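Local coordinates for putative methylthioribose-1-phosphate isomerase (Pyrococcus horikoshii OT3, PDB 6A34), which probably catalyses the interconversion of 5-methylthioribose 1-phosphate and 5-methylthioribulose 1-phosphate in the methionine salvage pathway, at residues V17-K22 with G69-A74; I95-R100 with N105-L110; M263-A268 with I273-V278; Y330-I335 with V340-F345. All coordinates share one frame; numbering follows the deposited sequence.

Interaction 1: residues V17-K22 with G69-A74; sequences VEYKNK and GLALYA
Strand 17-20 presents Tyr19 to helix 59-76, and the backbones come nearest just past the strand, where the CA atoms of Lys22 and Leu72 are 5.7 Å apart. This is sheet-on-helix packing: an outermost strand of the antiparallel three-stranded N-terminal sheet lies against the helical part of the fold. One residue, Tyr19, does most of the work. Its CG stands anti to the backbone N (chi1 -176°), which carries the ring to the helix. The Ala71 methyl sits over one face of the Tyr19 ring in a CH-pi contact, with Ala71 CB 4.2 Å from the ring centroid and 20° off the normal, displaced toward the rim. Beyond the ring, the phenol oxygen reaches the helix backbone, Tyr19 OH lying 3.3 Å from Leu72 CA, and is hydrogen-bonded further along the helix to the carboxylate of Glu75. The ring is thus fixed at its far end as well as across a face. With an alanine here, the Ala71 methyl would probably face a gap and Glu75 would lose its phenol partner. Helix 125-157 also packs on Ala71. On the Leu72 side, Tyr19 CE1 meets Leu72 CB at 3.9 Å.

Interaction 2: residues I95-R100 with N105-L110; sequences ILKNTR and NLFWAL
Lys97, in the last turn of helix 82-97, faces Phe107 of helix 104-119 with their CA atoms 6.7 Å apart. The two helices and their short connection form a helical hairpin, and the contact lies at its closed end, where Asn98 is the first residue to leave helical geometry. Two leucines fill the inner side. Leu110 pushes a methyl against the backbone of the first helix, Leu110 CD1 standing 3.5 Å from Lys97 N and 4.0 Å from Leu96 CB. Leu106, whose CG is anti to the backbone N (chi1 176°), extends into the turn, and its CD2 comes within 3.1 Å of Arg100 O.

Further out, the extended chain of Lys97 runs side by side with Phe107, pointing the same way, and Lys97 CE lies 3.3 Å from Phe107 CE2. The ammonium group finds its polar partner in the hydroxyl of Tyr93, within its own helix. The contact borders the predicted substrate site: the side chain of Arg100, predicted to bind substrate, lies about 4 Å from that of Arg57, also a predicted substrate residue, and Arg100 NH2 makes weak bonds to Ile51 O and Val56 O. Thr99 secures the helix end: its hydroxyl OG1 donates to Leu96 O across 2.8 Å, the donor tilted 29° from the carbonyl plane, while the same Thr99 OG1 lies 3.6 Å from Leu106 CD2.

Interaction 3: residues M263-A268 with I273-V278; sequences MLAVLA and IPFFAV
Phe275 lays one face of its ring against Ala265, and the rest of the contact is arranged round that meeting. The ring points from the first residue of strand 275-278 to helix 261-270 because CG is anti to the backbone N (chi1 178°). Ala265 CA stands 3.8 Å from the centroid of the Phe275 ring, a CH-pi contact made by the helix backbone itself, offset toward the rim. The methyl of Ala265 continues along that rim, its CB 3.6 Å from Phe275 CZ. Leu264 and Ala268 touch other ring atoms: Leu264 CB is 4.1 Å from CE1 of Phe275, and Ala268 CB is 4.0 Å from its CD1. Two small alanines, about one helical turn apart, thus let the aromatic ring lie close to the helix.

A polar tie closes the C-terminal end of the helical segment. Ile273 N donates to Ala268 O over 2.9 Å in a nearly straight bond (167° at the hydrogen), though the donor sits above the carbonyl plane. The bond spans five residues, beyond the four of a helical bond.

The axes of 263-268 and 275-278 approach to 9.5 Å and run roughly antiparallel, at 147°, as befits the second half of a beta-alpha-beta crossover in the Rossmann-like domain. Strand 241-244, parallel to strand 275-278, supplies Ile242 against Ala268, Ile273 and Phe275; helix 230-235 packs on Leu264, and at the subunit interface Val266 and Leu267 meet Leu267 and Val266 of the second subunit.

Interaction 4: residues Y330-I335 with V340-F345; sequences YLTGII and VVWPPF
Ile334 and Val341 form the tight part of this contact. They are an antiparallel hydrogen-bonded pair: Ile334 N donates to Val341 O at 2.9 Å, and Val341 N donates back to Ile334 O at 2.8 Å. Ile334 CB and Val341 CB lie 4.2 Å apart on one face of the sheet, and there Phe345 joins them. The Phe345 side chain crosses that of Ile334 obliquely: Phe345 CD1 is 4.0 Å from Ile334 CD1, and Phe345 CZ is 3.7 Å from Leu331 CB. Two carbonyl oxygens, Leu331 O and Val341 O, lie in the ring plane at its edge, where the ring hydrogens are; Pro343 N covers part of one face. A serine in place of Phe345 would probably leave Leu331 and Ile334 facing a gap at the start of helix 345-354.

The motif is a beta hairpin of strands 333-336 and 339-341, the latter being an outermost strand of the main sheet within this chain. On the opposite sheet face Ile335 and Val340 make a non-hydrogen-bonded pair in more modest contact, near helix 125-157.

Past the paired strands the packing turns looser and more open to solvent. Trp342 leads back over the hairpin and offers a ring edge to Thr332 O, 3.3 Å from Trp342 CE3, while Val340 CG1 lies over one face of the indole. Gly333, lacking a side chain, leaves room for the indole. Trp342 and Pro343 are exposed, and a hexane-1,6-diol molecule, probably from the crystallisation liquor, lies about 4 Å from the Trp342 side chain.

Interaction 2 is helix on helix, and interaction 1 sets a strand against a helix of the same bundle; the two touch through Leu70, which packs on Leu96 and Leu110. Interactions 3 and 4 reach the same main sheet, on the same side of the chain's centre as each other, where strands 275-278 and 333-336 are neighbours joined by probable backbone bonds such as Ala277 O to Ile335 N. Interaction 3 is wholly buried and interaction 1 largely so; interactions 2 and 4 have exposed margins. Chemistry follows place: neither 17-22 with 69-74 nor 95-100 with 105-110 has a hydrogen bond across its segments, whereas 263-268 with 273-278 has one closing a turn and the hairpin has two pairing strands.

Interaction 1: residues V17-K22 with G69-A74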
# COMPACT_ATOMS: atom_id res chain seq x y z
N VAL A 17 0.54 -24.78 15.25
CA VAL A 17 -0.30 -25.94 15.39
C VAL A 17 0.52 -26.97 16.17
O VAL A 17 1.70 -27.22 15.80
CB VAL A 17 -0.71 -26.54 14.02
CG1 VAL A 17 -1.69 -27.68 14.17
CG2 VAL A 17 -1.27 -25.50 13.08
N GLU A 18 -0.12 -27.60 17.18
CA GLU A 18 0.49 -28.61 18.09
C GLU A 18 -0.54 -29.73 18.33
O GLU A 18 -1.78 -29.51 18.27
CB GLU A 18 0.87 -27.93 19.42
CG GLU A 18 2.24 -28.24 19.98
CD GLU A 18 2.62 -27.23 21.06
OE1 GLU A 18 1.77 -27.02 21.95
OE2 GLU A 18 3.72 -26.59 20.97
N TYR A 19 -0.05 -30.95 18.57
CA TYR A 19 -0.91 -32.08 18.96
C TYR A 19 -0.42 -32.66 20.28
O TYR A 19 0.74 -33.03 20.39
CB TYR A 19 -0.96 -33.16 17.88
CG TYR A 19 -1.90 -34.29 18.17
CD1 TYR A 19 -3.27 -34.09 18.16
CD2 TYR A 19 -1.44 -35.57 18.45
CE1 TYR A 19 -4.15 -35.12 18.44
CE2 TYR A 19 -2.31 -36.62 18.70
CZ TYR A 19 -3.67 -36.39 18.70
OH TYR A 19 -4.54 -37.40 18.95
N LYS A 20 -1.32 -32.71 21.27
CA LYS A 20 -0.98 -33.05 22.67
C LYS A 20 -2.26 -33.56 23.34
O LYS A 20 -3.31 -32.98 23.12
CB LYS A 20 -0.41 -31.79 23.34
CG LYS A 20 0.13 -31.95 24.75
CD LYS A 20 0.70 -30.66 25.36
CE LYS A 20 -0.31 -29.55 25.65
NZ LYS A 20 -0.16 -28.38 24.74
N ASN A 21 -2.20 -34.63 24.13
CA ASN A 21 -3.39 -35.08 24.91
C ASN A 21 -4.66 -35.21 24.05
O ASN A 21 -5.74 -34.71 24.43
CB ASN A 21 -3.78 -34.07 26.00
CG ASN A 21 -2.60 -33.61 26.82
OD1 ASN A 21 -2.33 -32.41 26.90
ND2 ASN A 21 -1.89 -34.57 27.40
N LYS A 22 -4.54 -35.84 22.87
CA LYS A 22 -5.69 -36.09 21.99
C LYS A 22 -6.40 -34.79 21.60
O LYS A 22 -7.59 -34.78 21.33
CB LYS A 22 -6.69 -37.03 22.67
CG LYS A 22 -6.09 -38.32 23.21
CD LYS A 22 -7.16 -39.32 23.61
CE LYS A 22 -6.67 -40.75 23.66
NZ LYS A 22 -6.08 -41.08 24.98
N GLY A 69 -5.35 -33.94 12.43
CA GLY A 69 -6.76 -34.31 12.43
C GLY A 69 -6.96 -35.81 12.27
O GLY A 69 -7.89 -36.38 12.85
N LEU A 70 -6.08 -36.45 11.49
CA LEU A 70 -6.09 -37.90 11.37
C LEU A 70 -5.50 -38.58 12.62
O LEU A 70 -5.97 -39.61 13.02
CB LEU A 70 -5.34 -38.29 10.11
CG LEU A 70 -6.02 -37.82 8.82
CD1 LEU A 70 -5.15 -38.11 7.63
CD2 LEU A 70 -7.39 -38.47 8.66
N ALA A 71 -4.45 -38.00 13.19
CA ALA A 71 -3.88 -38.47 14.45
C ALA A 71 -4.99 -38.47 15.51
O ALA A 71 -5.22 -39.47 16.18
CB ALA A 71 -2.73 -37.60 14.88
N LEU A 72 -5.71 -37.34 15.60
CA LEU A 72 -6.82 -37.19 16.52
C LEU A 72 -7.84 -38.31 16.25
O LEU A 72 -8.29 -38.98 17.18
CB LEU A 72 -7.45 -35.81 16.39
CG LEU A 72 -8.64 -35.55 17.31
CD1 LEU A 72 -8.20 -35.39 18.75
CD2 LEU A 72 -9.41 -34.32 16.89
N TYR A 73 -8.17 -38.53 14.98
CA TYR A 73 -9.09 -39.58 14.63
C TYR A 73 -8.58 -40.92 15.18
O TYR A 73 -9.36 -41.69 15.74
CB TYR A 73 -9.30 -39.69 13.12
CG TYR A 73 -10.09 -40.93 12.81
CD1 TYR A 73 -11.45 -41.00 13.09
CD2 TYR A 73 -9.45 -42.06 12.32
CE1 TYR A 73 -12.17 -42.18 12.90
CE2 TYR A 73 -10.15 -43.24 12.12
CZ TYR A 73 -11.51 -43.30 12.41
OH TYR A 73 -12.15 -44.47 12.19
N ALA A 74 -7.29 -41.20 14.98
CA ALA A 74 -6.71 -42.48 15.36
C ALA A 74 -6.82 -42.73 16.88
O ALA A 74 -7.13 -43.83 17.31
CB ALA A 74 -5.28 -42.54 14.88

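Interaction 2: residues I95-R100 with N105-L110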
# COMPACT_ATOMS: atom_id res chain seq x y z
N ILE A 95 -13.33 -35.58 5.01
CA ILE A 95 -13.76 -34.37 5.69
C ILE A 95 -12.63 -33.33 5.66
O ILE A 95 -12.85 -32.14 5.40
CB ILE A 95 -14.24 -34.71 7.11
CG1 ILE A 95 -15.59 -35.44 7.07
CG2 ILE A 95 -14.31 -33.46 7.98
CD1 ILE A 95 -16.15 -35.86 8.44
N LEU A 96 -11.40 -33.77 5.87
CA LEU A 96 -10.28 -32.86 6.01
C LEU A 96 -9.79 -32.40 4.62
O LEU A 96 -9.29 -31.26 4.46
CB LEU A 96 -9.19 -33.57 6.82
CG LEU A 96 -9.55 -33.79 8.29
CD1 LEU A 96 -8.68 -34.86 8.93
CD2 LEU A 96 -9.45 -32.48 9.05
N LYS A 97 -9.93 -33.29 3.63
CA LYS A 97 -9.53 -33.01 2.25
C LYS A 97 -10.33 -31.81 1.71
O LYS A 97 -9.75 -30.92 1.08
CB LYS A 97 -9.74 -34.25 1.39
CG LYS A 97 -9.05 -34.22 0.03
CD LYS A 97 -9.47 -35.35 -0.87
CE LYS A 97 -8.49 -35.57 -2.00
NZ LYS A 97 -8.55 -36.96 -2.52
N ASN A 98 -11.64 -31.78 2.02
CA ASN A 98 -12.62 -30.85 1.43
C ASN A 98 -12.82 -29.62 2.33
O ASN A 98 -13.94 -29.20 2.59
CB ASN A 98 -13.94 -31.58 1.15
CG ASN A 98 -13.75 -32.87 0.38
OD1 ASN A 98 -14.27 -33.92 0.76
ND2 ASN A 98 -12.98 -32.82 -0.70
N THR A 99 -11.72 -29.06 2.83
CA THR A 99 -11.79 -27.81 3.58
C THR A 99 -11.38 -26.68 2.64
O THR A 99 -12.15 -25.77 2.37
CB THR A 99 -10.94 -27.89 4.86
OG1 THR A 99 -9.69 -28.49 4.52
CG2 THR A 99 -11.62 -28.66 5.97
N ARG A 100 -10.14 -26.79 2.14
CA ARG A 100 -9.59 -25.96 1.08
C ARG A 100 -9.02 -26.93 0.04
O ARG A 100 -7.84 -27.28 0.12
CB ARG A 100 -8.55 -24.98 1.63
CG ARG A 100 -9.15 -23.70 2.20
CD ARG A 100 -8.61 -23.30 3.56
NE ARG A 100 -7.53 -22.32 3.52
CZ ARG A 100 -6.88 -21.84 4.59
NH1 ARG A 100 -6.18 -20.72 4.47
NH2 ARG A 100 -6.93 -22.46 5.76
N ASN A 105 -0.29 -28.25 0.49
CA ASN A 105 0.37 -28.99 1.58
C ASN A 105 -0.65 -29.87 2.32
O ASN A 105 -0.27 -30.92 2.80
CB ASN A 105 1.04 -28.09 2.62
CG ASN A 105 2.36 -27.52 2.15
OD1 ASN A 105 3.37 -27.67 2.83
ND2 ASN A 105 2.35 -26.89 0.99
N LEU A 106 -1.89 -29.37 2.41
CA LEU A 106 -3.07 -30.10 2.89
C LEU A 106 -3.14 -31.48 2.22
O LEU A 106 -3.18 -32.51 2.91
CB LEU A 106 -4.31 -29.28 2.57
CG LEU A 106 -5.65 -29.93 2.93
CD1 LEU A 106 -5.78 -30.10 4.41
CD2 LEU A 106 -6.81 -29.10 2.42
N PHE A 107 -3.14 -31.47 0.88
CA PHE A 107 -3.25 -32.65 0.06
C PHE A 107 -2.01 -33.52 0.28
O PHE A 107 -2.15 -34.69 0.54
CB PHE A 107 -3.41 -32.29 -1.42
CG PHE A 107 -4.02 -33.38 -2.27
CD1 PHE A 107 -3.28 -34.51 -2.62
CD2 PHE A 107 -5.33 -33.29 -2.73
CE1 PHE A 107 -3.85 -35.52 -3.40
CE2 PHE A 107 -5.89 -34.29 -3.52
CZ PHE A 107 -5.15 -35.41 -3.84
N TRP A 108 -0.80 -32.95 0.18
CA TRP A 108 0.41 -33.73 0.45
C TRP A 108 0.25 -34.48 1.78
O TRP A 108 0.53 -35.66 1.84
CB TRP A 108 1.69 -32.89 0.50
CG TRP A 108 2.14 -32.28 -0.79
CD1 TRP A 108 1.86 -32.70 -2.07
CD2 TRP A 108 3.01 -31.14 -0.92
NE1 TRP A 108 2.47 -31.88 -2.97
CE2 TRP A 108 3.18 -30.91 -2.31
CE3 TRP A 108 3.64 -30.28 -0.01
CZ2 TRP A 108 3.96 -29.85 -2.79
CZ3 TRP A 108 4.41 -29.23 -0.49
CH2 TRP A 108 4.56 -29.03 -1.86
N ALA A 109 -0.15 -33.76 2.84
CA ALA A 109 -0.07 -34.27 4.20
C ALA A 109 -1.03 -35.45 4.37
O ALA A 109 -0.62 -36.51 4.88
CB ALA A 109 -0.36 -33.18 5.19
N LEU A 110 -2.28 -35.25 3.93
CA LEU A 110 -3.31 -36.23 4.05
C LEU A 110 -2.96 -37.47 3.24
O LEU A 110 -3.07 -38.57 3.74
CB LEU A 110 -4.64 -35.66 3.58
CG LEU A 110 -5.24 -34.60 4.49
CD1 LEU A 110 -6.55 -34.07 3.92
CD2 LEU A 110 -5.43 -35.15 5.90

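Interaction 3: residues M263-A268 with I273-V278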
# COMPACT_ATOMS: atom_id res chain seq x y z
N MET A 263 7.59 -5.35 -7.10
CA MET A 263 7.89 -3.91 -6.86
C MET A 263 9.21 -3.75 -6.09
O MET A 263 10.07 -2.92 -6.46
CB MET A 263 6.76 -3.22 -6.08
CG MET A 263 7.12 -1.76 -5.67
SD MET A 263 7.55 -1.62 -3.91
CE MET A 263 5.88 -1.81 -3.30
N LEU A 264 9.33 -4.51 -5.00
CA LEU A 264 10.53 -4.56 -4.13
C LEU A 264 11.77 -5.03 -4.91
O LEU A 264 12.86 -4.54 -4.71
CB LEU A 264 10.28 -5.53 -2.97
CG LEU A 264 9.29 -5.06 -1.90
CD1 LEU A 264 9.20 -6.10 -0.79
CD2 LEU A 264 9.70 -3.70 -1.36
N ALA A 265 11.60 -6.07 -5.73
CA ALA A 265 12.72 -6.60 -6.55
C ALA A 265 13.28 -5.47 -7.44
O ALA A 265 14.49 -5.27 -7.51
CB ALA A 265 12.26 -7.80 -7.36
N VAL A 266 12.38 -4.70 -8.07
CA VAL A 266 12.80 -3.66 -9.00
C VAL A 266 13.42 -2.52 -8.19
O VAL A 266 14.51 -2.11 -8.48
CB VAL A 266 11.65 -3.18 -9.90
CG1 VAL A 266 12.00 -1.92 -10.69
CG2 VAL A 266 11.24 -4.29 -10.85
N LEU A 267 12.80 -2.14 -7.07
CA LEU A 267 13.46 -1.08 -6.25
C LEU A 267 14.77 -1.52 -5.63
O LEU A 267 15.70 -0.71 -5.57
CB LEU A 267 12.51 -0.60 -5.18
CG LEU A 267 11.29 0.10 -5.74
CD1 LEU A 267 10.20 -0.02 -4.69
CD2 LEU A 267 11.63 1.55 -6.06
N ALA A 268 14.88 -2.78 -5.20
CA ALA A 268 16.16 -3.24 -4.62
C ALA A 268 17.29 -3.05 -5.62
O ALA A 268 18.38 -2.54 -5.30
CB ALA A 268 16.07 -4.68 -4.20
N ILE A 273 20.60 -3.10 -3.55
CA ILE A 273 20.36 -3.74 -2.31
C ILE A 273 20.19 -5.23 -2.59
O ILE A 273 19.37 -5.64 -3.42
CB ILE A 273 19.14 -3.15 -1.60
CG1 ILE A 273 19.30 -1.64 -1.34
CG2 ILE A 273 18.90 -3.88 -0.30
CD1 ILE A 273 18.06 -0.95 -0.84
N PRO A 274 21.01 -6.08 -1.95
CA PRO A 274 20.82 -7.52 -2.05
C PRO A 274 19.37 -7.91 -1.74
O PRO A 274 18.77 -7.39 -0.82
CB PRO A 274 21.81 -8.10 -1.03
CG PRO A 274 22.85 -7.06 -0.83
CD PRO A 274 22.16 -5.73 -1.12
N PHE A 275 18.84 -8.84 -2.53
CA PHE A 275 17.47 -9.22 -2.53
C PHE A 275 17.38 -10.75 -2.58
O PHE A 275 17.77 -11.37 -3.59
CB PHE A 275 16.80 -8.59 -3.76
CG PHE A 275 15.36 -8.92 -3.93
CD1 PHE A 275 14.38 -8.17 -3.32
CD2 PHE A 275 14.97 -10.01 -4.68
CE1 PHE A 275 13.04 -8.49 -3.49
CE2 PHE A 275 13.63 -10.31 -4.85
CZ PHE A 275 12.67 -9.57 -4.24
N PHE A 276 16.86 -11.34 -1.51
CA PHE A 276 16.77 -12.80 -1.38
C PHE A 276 15.34 -13.28 -1.21
O PHE A 276 14.54 -12.65 -0.52
CB PHE A 276 17.55 -13.27 -0.15
CG PHE A 276 19.04 -13.09 -0.23
CD1 PHE A 276 19.63 -11.90 0.15
CD2 PHE A 276 19.84 -14.13 -0.64
CE1 PHE A 276 21.01 -11.75 0.10
CE2 PHE A 276 21.22 -13.98 -0.69
CZ PHE A 276 21.80 -12.80 -0.30
N ALA A 277 15.06 -14.44 -1.80
CA ALA A 277 13.92 -15.26 -1.51
C ALA A 277 14.39 -16.40 -0.60
O ALA A 277 15.52 -16.87 -0.73
CB ALA A 277 13.34 -15.83 -2.80
N VAL A 278 13.52 -16.83 0.32
CA VAL A 278 13.77 -17.94 1.20
C VAL A 278 12.54 -18.84 1.14
O VAL A 278 11.40 -18.34 1.29
CB VAL A 278 14.10 -17.48 2.63
CG1 VAL A 278 13.10 -16.48 3.19
CG2 VAL A 278 14.23 -18.66 3.59

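Interaction 4: residues Y330-I335 with V340-F345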
# COMPACT_ATOMS: atom_id res chain seq x y z
N TYR A 330 16.50 -10.49 -10.77
CA TYR A 330 16.44 -9.62 -9.62
C TYR A 330 16.95 -10.31 -8.35
O TYR A 330 17.18 -9.62 -7.34
CB TYR A 330 14.99 -9.12 -9.45
CG TYR A 330 14.50 -8.25 -10.58
CD1 TYR A 330 14.96 -6.96 -10.69
CD2 TYR A 330 13.59 -8.68 -11.52
CE1 TYR A 330 14.58 -6.13 -11.73
CE2 TYR A 330 13.16 -7.85 -12.55
CZ TYR A 330 13.66 -6.56 -12.66
OH TYR A 330 13.32 -5.69 -13.66
N LEU A 331 17.13 -11.64 -8.36
CA LEU A 331 17.53 -12.38 -7.13
C LEU A 331 19.06 -12.37 -6.97
O LEU A 331 19.78 -12.71 -7.88
CB LEU A 331 17.04 -13.82 -7.16
CG LEU A 331 15.56 -14.04 -6.87
CD1 LEU A 331 15.12 -15.43 -7.30
CD2 LEU A 331 15.28 -13.84 -5.40
N THR A 332 19.52 -12.04 -5.76
CA THR A 332 20.90 -12.22 -5.39
C THR A 332 21.15 -13.70 -5.08
O THR A 332 22.17 -14.23 -5.39
CB THR A 332 21.25 -11.31 -4.21
OG1 THR A 332 20.91 -9.96 -4.53
CG2 THR A 332 22.72 -11.41 -3.84
N GLY A 333 20.20 -14.34 -4.40
CA GLY A 333 20.26 -15.76 -4.10
C GLY A 333 18.93 -16.29 -3.60
O GLY A 333 18.01 -15.52 -3.29
N ILE A 334 18.83 -17.62 -3.55
CA ILE A 334 17.65 -18.27 -3.02
C ILE A 334 18.07 -19.11 -1.81
O ILE A 334 18.82 -20.08 -1.95
CB ILE A 334 16.94 -19.15 -4.08
CG1 ILE A 334 16.48 -18.34 -5.29
CG2 ILE A 334 15.81 -19.90 -3.42
CD1 ILE A 334 15.82 -19.16 -6.38
N ILE A 335 17.55 -18.75 -0.64
CA ILE A 335 17.87 -19.41 0.59
C ILE A 335 16.90 -20.57 0.74
O ILE A 335 15.69 -20.35 0.77
CB ILE A 335 17.82 -18.44 1.78
CG1 ILE A 335 18.68 -17.20 1.54
CG2 ILE A 335 18.24 -19.16 3.05
CD1 ILE A 335 18.27 -16.01 2.36
N VAL A 340 22.07 -22.20 0.08
CA VAL A 340 21.73 -21.04 -0.70
C VAL A 340 22.12 -21.34 -2.14
O VAL A 340 23.22 -21.79 -2.35
CB VAL A 340 22.42 -19.77 -0.21
CG1 VAL A 340 21.95 -18.58 -1.03
CG2 VAL A 340 22.23 -19.51 1.28
N VAL A 341 21.18 -21.12 -3.06
CA VAL A 341 21.35 -21.22 -4.47
C VAL A 341 21.74 -19.84 -5.03
O VAL A 341 21.05 -18.89 -4.85
CB VAL A 341 20.06 -21.71 -5.14
CG1 VAL A 341 20.26 -21.99 -6.62
CG2 VAL A 341 19.48 -22.92 -4.45
N TRP A 342 22.81 -19.81 -5.80
CA TRP A 342 23.37 -18.65 -6.43
C TRP A 342 23.09 -18.69 -7.93
O TRP A 342 22.79 -19.75 -8.49
CB TRP A 342 24.87 -18.62 -6.12
CG TRP A 342 25.17 -18.58 -4.65
CD1 TRP A 342 25.76 -19.57 -3.92
CD2 TRP A 342 24.90 -17.50 -3.73
NE1 TRP A 342 25.89 -19.18 -2.62
CE2 TRP A 342 25.37 -17.92 -2.47
CE3 TRP A 342 24.28 -16.25 -3.83
CZ2 TRP A 342 25.29 -17.12 -1.33
CZ3 TRP A 342 24.20 -15.46 -2.71
CH2 TRP A 342 24.69 -15.89 -1.47
N PRO A 343 23.15 -17.56 -8.66
CA PRO A 343 23.01 -17.60 -10.12
C PRO A 343 24.16 -18.43 -10.70
O PRO A 343 25.21 -18.47 -10.11
CB PRO A 343 23.10 -16.14 -10.58
CG PRO A 343 23.06 -15.30 -9.30
CD PRO A 343 23.41 -16.21 -8.15
N PRO A 344 23.96 -19.14 -11.82
CA PRO A 344 22.74 -19.17 -12.61
C PRO A 344 21.77 -20.16 -11.98
O PRO A 344 22.17 -21.29 -11.67
CB PRO A 344 23.19 -19.58 -14.02
CG PRO A 344 24.52 -20.28 -13.78
CD PRO A 344 25.13 -19.62 -12.56
N PHE A 345 20.52 -19.72 -11.75
CA PHE A 345 19.59 -20.46 -10.91
C PHE A 345 19.15 -21.77 -11.58
O PHE A 345 19.00 -22.77 -10.88
CB PHE A 345 18.38 -19.62 -10.50
CG PHE A 345 18.76 -18.46 -9.63
CD1 PHE A 345 19.29 -18.67 -8.38
CD2 PHE A 345 18.68 -17.16 -10.10
CE1 PHE A 345 19.71 -17.61 -7.61
CE2 PHE A 345 19.09 -16.10 -9.32
CZ PHE A 345 19.61 -16.32 -8.08